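Local coordinates for 5-formyl-3-hydroxy-2-methylpyridine 4-carboxylate 5-dehydrogenase (Mesorhizobium japonicum MAFF 303099, PDB 4OM8), which oxidises the pyridoxine-degradation intermediate FHMPC with NAD(+) to a pyridine dicarboxylate and can also reduce it with NADH to 4-pyridoxic acid, at residues D200-R204 against G205-P209; R189-Y192 against A193-E197; D256-P260 against M261-K265; I118-T121 against K122-A125; S246-N249 against A250-N254. All coordinates share one frame; numbering follows the deposited sequence.

Contact 1 (D200-R204 against G205-P209)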
loop_
_atom_site.group_PDB
_atom_site.type_symbol
_atom_site.label_atom_id
_atom_site.label_comp_id
_atom_site.label_asym_id
_atom_site.label_seq_id
_atom_site.Cartn_x
_atom_site.Cartn_y
_atom_site.Cartn_z
ATOM N N ASP A 200 -1.060 -12.188 10.632
ATOM C CA ASP A 200 -0.572 -13.555 10.822
ATOM C C ASP A 200 0.934 -13.580 11.084
ATOM O O ASP A 200 1.414 -14.289 11.971
ATOM C CB ASP A 200 -0.907 -14.434 9.611
ATOM C CG ASP A 200 -0.779 -15.914 9.933
ATOM O OD1 ASP A 200 -1.432 -16.368 10.903
ATOM O OD2 ASP A 200 -0.015 -16.618 9.242
ATOM N N LEU A 201 1.681 -12.759 10.358
ATOM C CA LEU A 201 3.124 -12.771 10.508
ATOM C C LEU A 201 3.561 -12.217 11.864
ATOM O O LEU A 201 4.524 -12.718 12.473
ATOM C CB LEU A 201 3.770 -11.985 9.366
ATOM C CG LEU A 201 3.607 -12.662 7.998
ATOM C CD1 LEU A 201 3.974 -11.712 6.875
ATOM C CD2 LEU A 201 4.449 -13.917 7.911
ATOM N N VAL A 202 2.867 -11.188 12.346
ATOM C CA VAL A 202 3.164 -10.620 13.658
ATOM C C VAL A 202 2.796 -11.643 14.726
ATOM O O VAL A 202 3.580 -11.943 15.625
ATOM C CB VAL A 202 2.411 -9.307 13.880
ATOM C CG1 VAL A 202 2.486 -8.872 15.347
ATOM C CG2 VAL A 202 2.964 -8.222 12.945
ATOM N N GLU A 203 1.609 -12.212 14.582
ATOM C CA GLU A 203 1.072 -13.166 15.548
ATOM C C GLU A 203 1.958 -14.388 15.748
ATOM O O GLU A 203 2.119 -14.859 16.879
ATOM C CB GLU A 203 -0.320 -13.579 15.082
ATOM C CG GLU A 203 -1.037 -14.579 15.909
ATOM C CD GLU A 203 -2.458 -14.711 15.428
ATOM O OE1 GLU A 203 -2.697 -15.467 14.471
ATOM O OE2 GLU A 203 -3.317 -14.013 15.976
ATOM N N ARG A 204 2.562 -14.894 14.674
ATOM C CA ARG A 204 3.364 -16.104 14.815
ATOM C C ARG A 204 4.857 -15.810 14.952
ATOM O O ARG A 204 5.691 -16.704 14.818
ATOM C CB ARG A 204 3.104 -17.063 13.661
ATOM C CG ARG A 204 3.504 -16.614 12.289
ATOM C CD ARG A 204 2.745 -17.506 11.309
ATOM N NE ARG A 204 3.054 -17.289 9.898
ATOM C CZ ARG A 204 3.930 -18.011 9.202
ATOM N NH1 ARG A 204 4.610 -18.980 9.791
ATOM N NH2 ARG A 204 4.128 -17.758 7.912
ATOM N N GLY A 205 5.177 -14.557 15.249
ATOM C CA GLY A 205 6.528 -14.192 15.651
ATOM C C GLY A 205 7.549 -14.076 14.536
ATOM O O GLY A 205 8.754 -14.203 14.775
ATOM N N VAL A 206 7.083 -13.828 13.319
ATOM C CA VAL A 206 8.003 -13.645 12.203
ATOM C C VAL A 206 8.625 -12.253 12.267
ATOM O O VAL A 206 9.750 -12.061 11.829
ATOM C CB VAL A 206 7.292 -13.881 10.845
ATOM C CG1 VAL A 206 8.239 -13.634 9.664
ATOM C CG2 VAL A 206 6.721 -15.312 10.794
ATOM N N ILE A 207 7.913 -11.284 12.838
ATOM C CA ILE A 207 8.389 -9.898 12.798
ATOM C C ILE A 207 7.665 -9.068 13.860
ATOM O O ILE A 207 6.475 -9.287 14.110
ATOM C CB ILE A 207 8.190 -9.302 11.372
ATOM C CG1 ILE A 207 8.833 -7.925 11.237
ATOM C CG2 ILE A 207 6.694 -9.254 10.977
ATOM C CD1 ILE A 207 8.879 -7.437 9.772
ATOM N N ASP A 208 8.392 -8.155 14.509
ATOM C CA ASP A 208 7.791 -7.250 15.500
ATOM C C ASP A 208 6.838 -6.288 14.792
ATOM O O ASP A 208 7.051 -5.963 13.627
ATOM C CB ASP A 208 8.874 -6.481 16.272
ATOM C CG ASP A 208 9.653 -7.369 17.233
ATOM O OD1 ASP A 208 9.134 -8.433 17.621
ATOM O OD2 ASP A 208 10.793 -7.005 17.585
ATOM N N PRO A 209 5.778 -5.829 15.478
ATOM C CA PRO A 209 4.748 -5.054 14.769
ATOM C C PRO A 209 5.274 -3.732 14.212
ATOM O O PRO A 209 4.847 -3.341 13.125
ATOM C CB PRO A 209 3.678 -4.812 15.838
ATOM C CG PRO A 209 4.366 -5.022 17.143
ATOM C CD PRO A 209 5.422 -6.063 16.889
HETATM O O HOH W 1 5.660 -10.502 16.685
#
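Leu201 and Val206 meet on the closely packed side of this helix end: Leu201 CD2 lies 3.9 Å from Val206 CG2, the two side chains meeting at a slant. Val206 CG2 also sits over the centre of one face of the Arg204 guanidinium, 4.1 Å above its plane, and 3.8 Å from Arg204 CG. With CG between its backbone N and carbonyl carbon (chi1 65°), the arginine chain runs extended to NE, which forms a salt bridge of 3.2 Å with Asp200 OD2. The backbone beneath is a Schellman motif closing helix 187-203. Gly205, with positive phi, is the C-prime residue; Val206 N bonds to Leu201 O at 2.9 Å, approaching almost in line with the C=O, whereas Gly205 N reaches Val202 O at 3.1 Å from well above the carbonyl plane. The packing is looser beyond the turn. Val202 CG2 stands 4.3 Å from Ile207 CG2, and Val202 CG1 keeps the same separation from Pro209 CB. Here a water fills the bridging role, donating to both Val202 O and Ile207 O. Glu203 turns away from the turn, and its OE2 accepts from Met261 N. Leu201, Val206 and Ile207 also pack on the second subunit, where Lys180 of that subunit donates from NZ to Arg204 O.

Contact 2 (R189-Y192 against A193-E197)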
loop_
_atom_site.group_PDB
_atom_site.type_symbol
_atom_site.label_atom_id
_atom_site.label_comp_id
_atom_site.label_asym_id
_atom_site.label_seq_id
_atom_site.Cartn_x
_atom_site.Cartn_y
_atom_site.Cartn_z
ATOM N N ARG A 189 -11.644 -5.242 0.635
ATOM C CA ARG A 189 -11.228 -6.626 0.386
ATOM C C ARG A 189 -9.721 -6.710 0.227
ATOM O O ARG A 189 -9.054 -7.560 0.833
ATOM C CB ARG A 189 -11.896 -7.200 -0.862
ATOM C CG ARG A 189 -13.379 -7.456 -0.686
ATOM C CD ARG A 189 -13.955 -8.230 -1.864
ATOM N NE ARG A 189 -13.522 -9.617 -1.953
ATOM C CZ ARG A 189 -14.155 -10.635 -1.381
ATOM N NH1 ARG A 189 -15.255 -10.439 -0.671
ATOM N NH2 ARG A 189 -13.682 -11.868 -1.540
ATOM N N VAL A 190 -9.172 -5.821 -0.591
ATOM C CA VAL A 190 -7.741 -5.856 -0.808
ATOM C C VAL A 190 -7.017 -5.456 0.488
ATOM O O VAL A 190 -6.008 -6.066 0.859
ATOM C CB VAL A 190 -7.332 -4.958 -1.990
ATOM C CG1 VAL A 190 -5.821 -4.948 -2.159
ATOM C CG2 VAL A 190 -7.990 -5.452 -3.279
ATOM N N LEU A 191 -7.560 -4.479 1.212
ATOM C CA LEU A 191 -6.957 -4.088 2.484
ATOM C C LEU A 191 -6.975 -5.228 3.497
ATOM O O LEU A 191 -5.971 -5.505 4.163
ATOM C CB LEU A 191 -7.686 -2.879 3.078
ATOM C CG LEU A 191 -7.162 -2.426 4.450
ATOM C CD1 LEU A 191 -5.694 -1.986 4.390
ATOM C CD2 LEU A 191 -8.044 -1.323 5.034
ATOM N N TYR A 192 -8.119 -5.896 3.618
ATOM C CA TYR A 192 -8.217 -6.965 4.600
ATOM C C TYR A 192 -7.386 -8.177 4.178
ATOM O O TYR A 192 -6.933 -8.928 5.028
ATOM C CB TYR A 192 -9.693 -7.336 4.866
ATOM C CG TYR A 192 -10.272 -6.485 5.984
ATOM C CD1 TYR A 192 -10.404 -5.111 5.848
ATOM C CD2 TYR A 192 -10.644 -7.054 7.193
ATOM C CE1 TYR A 192 -10.908 -4.329 6.892
ATOM C CE2 TYR A 192 -11.139 -6.295 8.229
ATOM C CZ TYR A 192 -11.273 -4.941 8.081
ATOM O OH TYR A 192 -11.779 -4.220 9.142
ATOM N N ALA A 193 -7.128 -8.353 2.887
ATOM C CA ALA A 193 -6.208 -9.417 2.483
ATOM C C ALA A 193 -4.780 -9.098 2.929
ATOM O O ALA A 193 -4.068 -9.966 3.433
ATOM C CB ALA A 193 -6.267 -9.625 0.981
ATOM N N LEU A 194 -4.369 -7.845 2.736
ATOM C CA LEU A 194 -3.073 -7.366 3.220
ATOM C C LEU A 194 -2.977 -7.559 4.730
ATOM O O LEU A 194 -2.003 -8.124 5.233
ATOM C CB LEU A 194 -2.885 -5.888 2.840
ATOM C CG LEU A 194 -1.633 -5.080 3.182
ATOM C CD1 LEU A 194 -1.631 -3.842 2.296
ATOM C CD2 LEU A 194 -1.604 -4.656 4.641
ATOM N N LEU A 195 -3.998 -7.091 5.447
ATOM C CA LEU A 195 -4.009 -7.154 6.907
ATOM C C LEU A 195 -4.012 -8.584 7.420
ATOM O O LEU A 195 -3.353 -8.882 8.412
ATOM C CB LEU A 195 -5.230 -6.412 7.465
ATOM C CG LEU A 195 -5.179 -4.891 7.295
ATOM C CD1 LEU A 195 -6.490 -4.273 7.731
ATOM C CD2 LEU A 195 -4.025 -4.294 8.106
ATOM N N ARG A 196 -4.752 -9.471 6.753
ATOM C CA ARG A 196 -4.806 -10.856 7.213
ATOM C C ARG A 196 -3.405 -11.471 7.259
ATOM O O ARG A 196 -3.024 -12.126 8.241
ATOM C CB ARG A 196 -5.728 -11.685 6.316
ATOM C CG ARG A 196 -5.827 -13.159 6.749
ATOM C CD ARG A 196 -6.907 -13.882 5.983
ATOM N NE ARG A 196 -6.652 -13.920 4.551
ATOM C CZ ARG A 196 -7.278 -14.740 3.710
ATOM N NH1 ARG A 196 -8.181 -15.594 4.184
ATOM N NH2 ARG A 196 -6.994 -14.718 2.405
ATOM N N GLU A 197 -2.615 -11.217 6.222
ATOM C CA GLU A 197 -1.252 -11.763 6.187
ATOM C C GLU A 197 -0.332 -11.038 7.171
ATOM O O GLU A 197 0.453 -11.672 7.877
ATOM C CB GLU A 197 -0.683 -11.687 4.764
ATOM C CG GLU A 197 0.688 -12.343 4.596
ATOM C CD GLU A 197 0.682 -13.832 4.877
ATOM O OE1 GLU A 197 1.714 -14.342 5.351
ATOM O OE2 GLU A 197 -0.340 -14.511 4.632
#
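This is an intrahelical contact of i to i+3 and i to i+4 neighbours, in the N-terminal and middle turns of helix 187-203 of the C-terminal domain and almost wholly buried. Four successive backbone bonds supply the evidence, from Ala193 N to Arg189 O through Arg196 N to Tyr192 O. The Leu195 N to Leu191 O link is 2.8 Å long. On the side-chain level Leu195 carries the contact. Its CG rests 3.3 Å from Leu191 O, and its CD1 reaches back to 3.8 Å from Leu191 CG. Leu195 CG lies anti to its own carbonyl carbon (chi1 -70°), which directs the branch back along the helix toward the preceding turn. The same CD1 lies over one face of the Tyr192 ring, 4.4 Å from Tyr192 CD1, so one methyl serves two neighbours. The arginines turn their polar ends elsewhere: Arg189 forms salt bridges with Glu197 and, in one conformer of that residue, Asp251 of the second subunit, and Arg196 NH1 donates to Arg255 O and to Asn254 OD1 of the second subunit. Val190 and Leu194 pack on Leu194 and Val190 of that subunit, a reciprocal pairing. The arrangement is that of a buried dimer-interface helix in the helical C-terminal domain of the 3-hydroxyacyl-CoA dehydrogenase family, the Leu191 side chain about 8 Å from that of His137, a residue inferred to matter for catalysis.

Contact 3 (D256-P260 against M261-K265)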
loop_
_atom_site.group_PDB
_atom_site.type_symbol
_atom_site.label_atom_id
_atom_site.label_comp_id
_atom_site.label_asym_id
_atom_site.label_seq_id
_atom_site.Cartn_x
_atom_site.Cartn_y
_atom_site.Cartn_z
ATOM N N ASP A 256 -9.847 -17.902 8.256
ATOM C CA ASP A 256 -11.272 -17.765 7.983
ATOM C C ASP A 256 -12.051 -17.029 9.070
ATOM O O ASP A 256 -13.269 -16.907 8.970
ATOM C CB ASP A 256 -11.895 -19.161 7.792
ATOM C CG ASP A 256 -11.667 -20.083 8.991
ATOM O OD1 ASP A 256 -11.328 -19.608 10.092
ATOM O OD2 ASP A 256 -11.823 -21.315 8.833
ATOM N N ASP A 257 -11.359 -16.560 10.106
ATOM C CA ASP A 257 -12.025 -16.023 11.302
ATOM C C ASP A 257 -11.154 -14.949 11.941
ATOM O O ASP A 257 -10.228 -14.455 11.298
ATOM C CB ASP A 257 -12.324 -17.144 12.307
ATOM C CG ASP A 257 -11.078 -17.903 12.735
ATOM O OD1 ASP A 257 -9.958 -17.489 12.383
ATOM O OD2 ASP A 257 -11.216 -18.924 13.446
ATOM N N VAL A 258 -11.430 -14.591 13.196
ATOM C CA VAL A 258 -10.656 -13.543 13.857
ATOM C C VAL A 258 -9.345 -14.127 14.377
ATOM O O VAL A 258 -9.326 -15.210 14.958
ATOM C CB VAL A 258 -11.437 -12.886 15.015
ATOM C CG1 VAL A 258 -10.644 -11.715 15.603
ATOM C CG2 VAL A 258 -12.778 -12.408 14.531
ATOM N N ALA A 259 -8.247 -13.421 14.130
ATOM C CA ALA A 259 -6.933 -13.850 14.595
ATOM C C ALA A 259 -6.871 -13.851 16.113
ATOM O O ALA A 259 -7.387 -12.932 16.756
ATOM C CB ALA A 259 -5.853 -12.941 14.029
ATOM N N PRO A 260 -6.244 -14.882 16.699
ATOM C CA PRO A 260 -6.109 -14.954 18.159
ATOM C C PRO A 260 -5.551 -13.687 18.816
ATOM O O PRO A 260 -6.048 -13.293 19.876
ATOM C CB PRO A 260 -5.147 -16.124 18.351
ATOM C CG PRO A 260 -5.464 -17.034 17.202
ATOM C CD PRO A 260 -5.811 -16.127 16.036
ATOM N N MET A 261 -4.555 -13.058 18.200
ATOM C CA MET A 261 -3.955 -11.857 18.765
ATOM C C MET A 261 -4.970 -10.714 18.811
ATOM O O MET A 261 -4.979 -9.910 19.741
ATOM C CB MET A 261 -2.724 -11.446 17.953
ATOM C CG MET A 261 -2.104 -10.125 18.372
ATOM S SD MET A 261 -0.626 -9.720 17.405
ATOM C CE MET A 261 -1.245 -9.661 15.737
ATOM N N VAL A 262 -5.834 -10.647 17.806
ATOM C CA VAL A 262 -6.865 -9.612 17.787
ATOM C C VAL A 262 -7.920 -9.889 18.869
ATOM O O VAL A 262 -8.385 -8.958 19.533
ATOM C CB VAL A 262 -7.528 -9.512 16.385
ATOM C CG1 VAL A 262 -8.761 -8.603 16.389
ATOM C CG2 VAL A 262 -6.517 -9.004 15.372
ATOM N N LEU A 263 -8.290 -11.162 19.050
ATOM C CA LEU A 263 -9.203 -11.529 20.137
ATOM C C LEU A 263 -8.592 -11.191 21.495
ATOM O O LEU A 263 -9.272 -10.706 22.388
ATOM C CB LEU A 263 -9.558 -13.024 20.067
ATOM C CG LEU A 263 -10.423 -13.403 18.866
ATOM C CD1 LEU A 263 -10.600 -14.919 18.779
ATOM C CD2 LEU A 263 -11.778 -12.698 18.925
ATOM N N GLU A 264 -7.294 -11.438 21.644
ATOM C CA GLU A 264 -6.602 -11.160 22.899
ATOM C C GLU A 264 -6.590 -9.664 23.220
ATOM O O GLU A 264 -6.888 -9.260 24.345
ATOM C CB GLU A 264 -5.169 -11.706 22.845
ATOM C CG GLU A 264 -4.386 -11.512 24.132
ATOM C CD GLU A 264 -3.038 -12.205 24.110
ATOM O OE1 GLU A 264 -2.539 -12.558 25.199
ATOM O OE2 GLU A 264 -2.477 -12.390 23.010
ATOM N N LYS A 265 -6.250 -8.843 22.227
ATOM C CA LYS A 265 -6.201 -7.399 22.425
ATOM C C LYS A 265 -7.571 -6.855 22.787
ATOM O O LYS A 265 -7.721 -6.094 23.748
ATOM C CB LYS A 265 -5.677 -6.688 21.165
ATOM C CG LYS A 265 -4.226 -6.976 20.827
ATOM C CD LYS A 265 -3.267 -6.162 21.663
ATOM C CE LYS A 265 -1.832 -6.343 21.162
ATOM N NZ LYS A 265 -0.884 -5.511 21.947
#
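Val258 and Leu263 pack together at the N-terminus of helix 260-267, where Ala259 holds the N-cap position. Leu263 can be followed outward. Its CB lies 3.5 Å from Pro260 O, the carbonyl that accepts from Glu264 N. CG, set anti to the Leu263 carbonyl carbon (chi1 -69°), comes to 3.7 Å from Val258 CG1. Of the two methyls, CD1 approaches Val258 O at 4.0 Å, and CD2 meets Val258 CG1 and CB. Ala259 O receives Leu263 N at 3.0 Å and a weak, strongly bent bond from Val262 N. Ala259 itself packs on Val199 of helix 187-203. Leu263 packs on Lys242 of the second subunit, and Val258 on Ser246 of that subunit. Val258 CG1 is shared between neighbours: Leu263 CD2 stands 3.6 Å from it and Val262 CG1 3.7 Å.

Contact 4 (I118-T121 against K122-A125)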
loop_
_atom_site.group_PDB
_atom_site.type_symbol
_atom_site.label_atom_id
_atom_site.label_comp_id
_atom_site.label_asym_id
_atom_site.label_seq_id
_atom_site.Cartn_x
_atom_site.Cartn_y
_atom_site.Cartn_z
ATOM N N ILE A 118 -22.226 -3.581 4.704
ATOM C CA ILE A 118 -23.576 -4.083 4.501
ATOM C C ILE A 118 -23.884 -4.094 3.007
ATOM O O ILE A 118 -23.715 -3.082 2.334
ATOM C CB ILE A 118 -24.595 -3.230 5.264
ATOM C CG1 ILE A 118 -24.208 -3.181 6.752
ATOM C CG2 ILE A 118 -26.005 -3.788 5.070
ATOM C CD1 ILE A 118 -24.987 -2.178 7.572
ATOM N N PRO A 119 -24.330 -5.244 2.473
ATOM C CA PRO A 119 -24.582 -5.308 1.030
ATOM C C PRO A 119 -25.611 -4.285 0.582
ATOM O O PRO A 119 -26.628 -4.080 1.258
ATOM C CB PRO A 119 -25.118 -6.730 0.815
ATOM C CG PRO A 119 -24.678 -7.496 2.002
ATOM C CD PRO A 119 -24.577 -6.533 3.143
ATOM N N ILE A 120 -25.340 -3.635 -0.542
ATOM C CA ILE A 120 -26.286 -2.663 -1.082
ATOM C C ILE A 120 -27.591 -3.385 -1.397
ATOM O O ILE A 120 -28.677 -2.826 -1.266
ATOM C CB ILE A 120 -25.722 -1.973 -2.345
ATOM C CG1 ILE A 120 -24.341 -1.357 -2.051
ATOM C CG2 ILE A 120 -26.672 -0.902 -2.847
ATOM C CD1 ILE A 120 -24.286 -0.500 -0.781
ATOM N N THR A 121 -27.474 -4.657 -1.777
ATOM C CA THR A 121 -28.647 -5.475 -2.079
ATOM C C THR A 121 -29.584 -5.610 -0.873
ATOM O O THR A 121 -30.822 -5.616 -1.026
ATOM C CB THR A 121 -28.207 -6.857 -2.559
ATOM O OG1 THR A 121 -27.493 -6.701 -3.788
ATOM C CG2 THR A 121 -29.404 -7.778 -2.776
ATOM N N LYS A 122 -29.007 -5.693 0.323
ATOM C CA LYS A 122 -29.817 -5.730 1.537
ATOM C C LYS A 122 -30.399 -4.363 1.868
ATOM O O LYS A 122 -31.575 -4.243 2.211
ATOM C CB LYS A 122 -28.998 -6.239 2.718
ATOM C CG LYS A 122 -28.803 -7.737 2.722
ATOM C CD LYS A 122 -28.145 -8.192 4.010
ATOM C CE LYS A 122 -27.866 -9.688 3.962
ATOM N NZ LYS A 122 -27.321 -10.187 5.252
ATOM N N LEU A 123 -29.579 -3.326 1.742
ATOM C CA LEU A 123 -30.020 -1.979 2.094
ATOM C C LEU A 123 -31.207 -1.532 1.251
ATOM O O LEU A 123 -32.148 -0.930 1.774
ATOM C CB LEU A 123 -28.865 -0.991 1.940
ATOM C CG LEU A 123 -27.733 -1.192 2.956
ATOM C CD1 LEU A 123 -26.612 -0.188 2.700
ATOM C CD2 LEU A 123 -28.276 -1.054 4.376
ATOM N N GLN A 124 -31.190 -1.846 -0.044
ATOM C CA GLN A 124 -32.197 -1.289 -0.942
ATOM C C GLN A 124 -33.542 -2.006 -0.798
ATOM O O GLN A 124 -34.568 -1.529 -1.309
ATOM C CB GLN A 124 -31.712 -1.309 -2.397
ATOM C CG GLN A 124 -31.535 -2.700 -2.981
ATOM C CD GLN A 124 -30.742 -2.713 -4.281
ATOM O OE1 GLN A 124 -30.228 -3.761 -4.678
ATOM N NE2 GLN A 124 -30.654 -1.569 -4.958
ATOM N N ALA A 125 -33.560 -3.110 -0.057
ATOM C CA ALA A 125 -34.823 -3.776 0.258
ATOM C C ALA A 125 -35.670 -2.931 1.217
ATOM O O ALA A 125 -36.824 -3.261 1.489
ATOM C CB ALA A 125 -34.560 -5.155 0.854
HETATM O O HOH W 2 -32.211 -6.031 -3.429
#
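The Gln124 amide is the flat group that meets Thr121 here, the two side chains crossing at a slant: Gln124 OE1 is 3.5 Å from Thr121 CA, and Gln124 CG lies 3.3 Å from Ile120 O. This return toward the preceding turn follows from a chi1 of 66°, which wedges CG between backbone N and carbonyl carbon. A water donates to both Thr121 O and Gln124 OE1, the latter at 3.3 Å. The Pro119 ring is puckered, and Lys122 runs alongside it, pointing the same way, with its CD 4.0 Å from Pro119 CD and 4.1 Å from Pro119 CG. On the apolar side Ile118 and Leu123 meet at about a right angle, Ile118 CG2 lying 3.6 Å from Leu123 CD2, while Ile120 CD1 touches Leu123 CD1 more distantly. Pro119, at the N-cap position of the short helix 120-123, offers its O to Leu123 N at 3.1 Å and, weakly, to Lys122 N. The helix links strands 110-113 and 133-137 in a beta-alpha-beta unit of the Rossmann-fold domain. Ile118 also packs on Glu89 and Lys94, both NAD(+)-binding residues. Thr121 OG1 bonds to Asp181 OD2 and Glu154 N, Gln124 OE1 to Lys155 N and Gln124 NE2 to Thr156 OG1. Ile118 and Leu123 thus turn toward helix 91-102, while Thr121 and Gln124 are held by polar groups, the buried amide satisfied at both its oxygen and its nitrogen.

Contact 5 (S246-N249 against A250-N254)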
loop_
_atom_site.group_PDB
_atom_site.type_symbol
_atom_site.label_atom_id
_atom_site.label_comp_id
_atom_site.label_asym_id
_atom_site.label_seq_id
_atom_site.Cartn_x
_atom_site.Cartn_y
_atom_site.Cartn_z
ATOM N N SER A 246 3.000 -19.288 -8.055
ATOM C CA SER A 246 2.776 -20.727 -8.185
ATOM C C SER A 246 3.099 -21.495 -6.902
ATOM O O SER A 246 2.503 -22.540 -6.632
ATOM C CB SER A 246 3.588 -21.298 -9.359
ATOM O OG SER A 246 4.988 -21.327 -9.111
ATOM N N PHE A 247 4.051 -20.997 -6.117
ATOM C CA PHE A 247 4.332 -21.644 -4.836
ATOM C C PHE A 247 3.980 -20.747 -3.658
ATOM O O PHE A 247 3.634 -21.250 -2.589
ATOM C CB PHE A 247 5.802 -22.094 -4.738
ATOM C CG PHE A 247 6.794 -20.969 -4.685
ATOM C CD1 PHE A 247 7.142 -20.377 -3.475
ATOM C CD2 PHE A 247 7.408 -20.527 -5.842
ATOM C CE1 PHE A 247 8.060 -19.351 -3.430
ATOM C CE2 PHE A 247 8.337 -19.505 -5.807
ATOM C CZ PHE A 247 8.662 -18.913 -4.602
ATOM N N LEU A 248 4.038 -19.427 -3.830
ATOM C CA LEU A 248 3.818 -18.558 -2.675
ATOM C C LEU A 248 2.334 -18.456 -2.307
ATOM O O LEU A 248 2.008 -18.386 -1.125
ATOM C CB LEU A 248 4.416 -17.166 -2.912
ATOM C CG LEU A 248 4.418 -16.210 -1.710
ATOM C CD1 LEU A 248 5.066 -16.887 -0.501
ATOM C CD2 LEU A 248 5.141 -14.915 -2.031
ATOM N N ASN A 249 1.429 -18.444 -3.289
ATOM C CA ASN A 249 -0.003 -18.422 -2.960
ATOM C C ASN A 249 -0.390 -19.586 -2.061
ATOM O O ASN A 249 -1.216 -19.443 -1.161
ATOM C CB ASN A 249 -0.888 -18.460 -4.216
ATOM C CG ASN A 249 -1.022 -17.103 -4.890
ATOM O OD1 ASN A 249 -0.605 -16.074 -4.356
ATOM N ND2 ASN A 249 -1.614 -17.101 -6.080
ATOM N N ALA A 250 0.229 -20.737 -2.307
ATOM C CA ALA A 250 -0.040 -21.922 -1.512
ATOM C C ALA A 250 0.377 -21.758 -0.055
ATOM O O ALA A 250 -0.183 -22.416 0.822
ATOM C CB ALA A 250 0.664 -23.127 -2.130
ATOM N N ASP A 251 1.324 -20.861 0.218
ATOM C CA ASP A 251 1.834 -20.745 1.581
ATOM C C ASP A 251 1.221 -19.598 2.380
ATOM O O ASP A 251 1.404 -19.518 3.596
ATOM C CB ASP A 251 3.353 -20.578 1.582
ATOM C CG ASP A 251 3.961 -21.005 2.893
ATOM O OD1 ASP A 251 3.755 -22.181 3.261
ATOM O OD2 ASP A 251 4.610 -20.183 3.573
ATOM N N LEU A 252 0.480 -18.722 1.713
ATOM C CA LEU A 252 -0.127 -17.579 2.403
ATOM C C LEU A 252 -1.167 -18.002 3.444
ATOM O O LEU A 252 -1.781 -19.069 3.325
ATOM C CB LEU A 252 -0.785 -16.656 1.383
ATOM C CG LEU A 252 0.175 -15.976 0.409
ATOM C CD1 LEU A 252 -0.617 -15.161 -0.602
ATOM C CD2 LEU A 252 1.180 -15.105 1.168
ATOM N N SER A 253 -1.372 -17.170 4.465
ATOM C CA SER A 253 -2.466 -17.417 5.399
ATOM C C SER A 253 -3.812 -17.395 4.683
ATOM O O SER A 253 -4.074 -16.533 3.844
ATOM C CB SER A 253 -2.466 -16.381 6.524
ATOM O OG SER A 253 -3.620 -16.517 7.340
ATOM N N ASN A 254 -4.669 -18.349 5.032
ATOM C CA ASN A 254 -6.026 -18.386 4.515
ATOM C C ASN A 254 -7.032 -18.306 5.653
ATOM O O ASN A 254 -8.142 -18.852 5.545
ATOM C CB ASN A 254 -6.258 -19.651 3.691
ATOM C CG ASN A 254 -5.359 -19.717 2.474
ATOM O OD1 ASN A 254 -5.087 -18.701 1.836
ATOM N ND2 ASN A 254 -4.885 -20.920 2.149
HETATM O O HOH W 3 -3.602 -20.965 -0.574
#
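The C-terminal end of helix 238-251 unwinds in this contact, and the bonding across Leu248, Asn249, Asp251 and Leu252 records how. Asp251 N bonds to Leu248 O at 2.9 Å, an i to i+3 link whose donor stands 62° out of the carbonyl plane. The next amide is divided: Leu252 N makes a weak bond to Leu248 O at 3.2 Å and another weak one to Asn249 O at 3.4 Å. Short-range and weak bonds of this kind show regular alpha-helical pairing giving way before the chain extends at Leu252. The Leu252 side chain folds over the turn. Its CG rests 3.4 Å from Leu248 O, brought there by a chi1 of -65° that sets CG anti to the carbonyl carbon. Its two methyls divide the neighbours, CD1 coming to 3.9 Å from Asn249 OD1 and CD2 lying a looser 4.5 Å from Leu248 CG. Asn249 and Leu252 run side by side in the same direction, and Asn249 ND2 donates to Asp257 O of the second subunit. A water accepts from Asn254 ND2 at 3.0 Å and lies 2.9 Å from Asn249 O, joining the last turn to the loop. Ser253 N is held by Glu197 of its own chain. It is the frayed C-terminal turn of a helix, set at the dimer interface of the helical C-terminal domain.

Contact 2 is the most buried of the five, while contacts 1, 3, 4 and 5 are partly buried, and contacts 3, 4 and 5 include exposed residues. Contacts 1 and 2 share helix 187-203, one at its closing turn and the other within its regular part. Side chains from that helix reach contacts 3 and 5: Glu203 of contact 1 probably hydrogen-bonds to the Met261 amide of contact 3, and Glu197 of contact 2 probably does so to the Ser253 amide of contact 5. These four lie in the C-terminal domain and touch the second subunit. Contact 4 stands apart in the NAD-binding domain, untouched by the other chain, its polar groups tied within its own subunit.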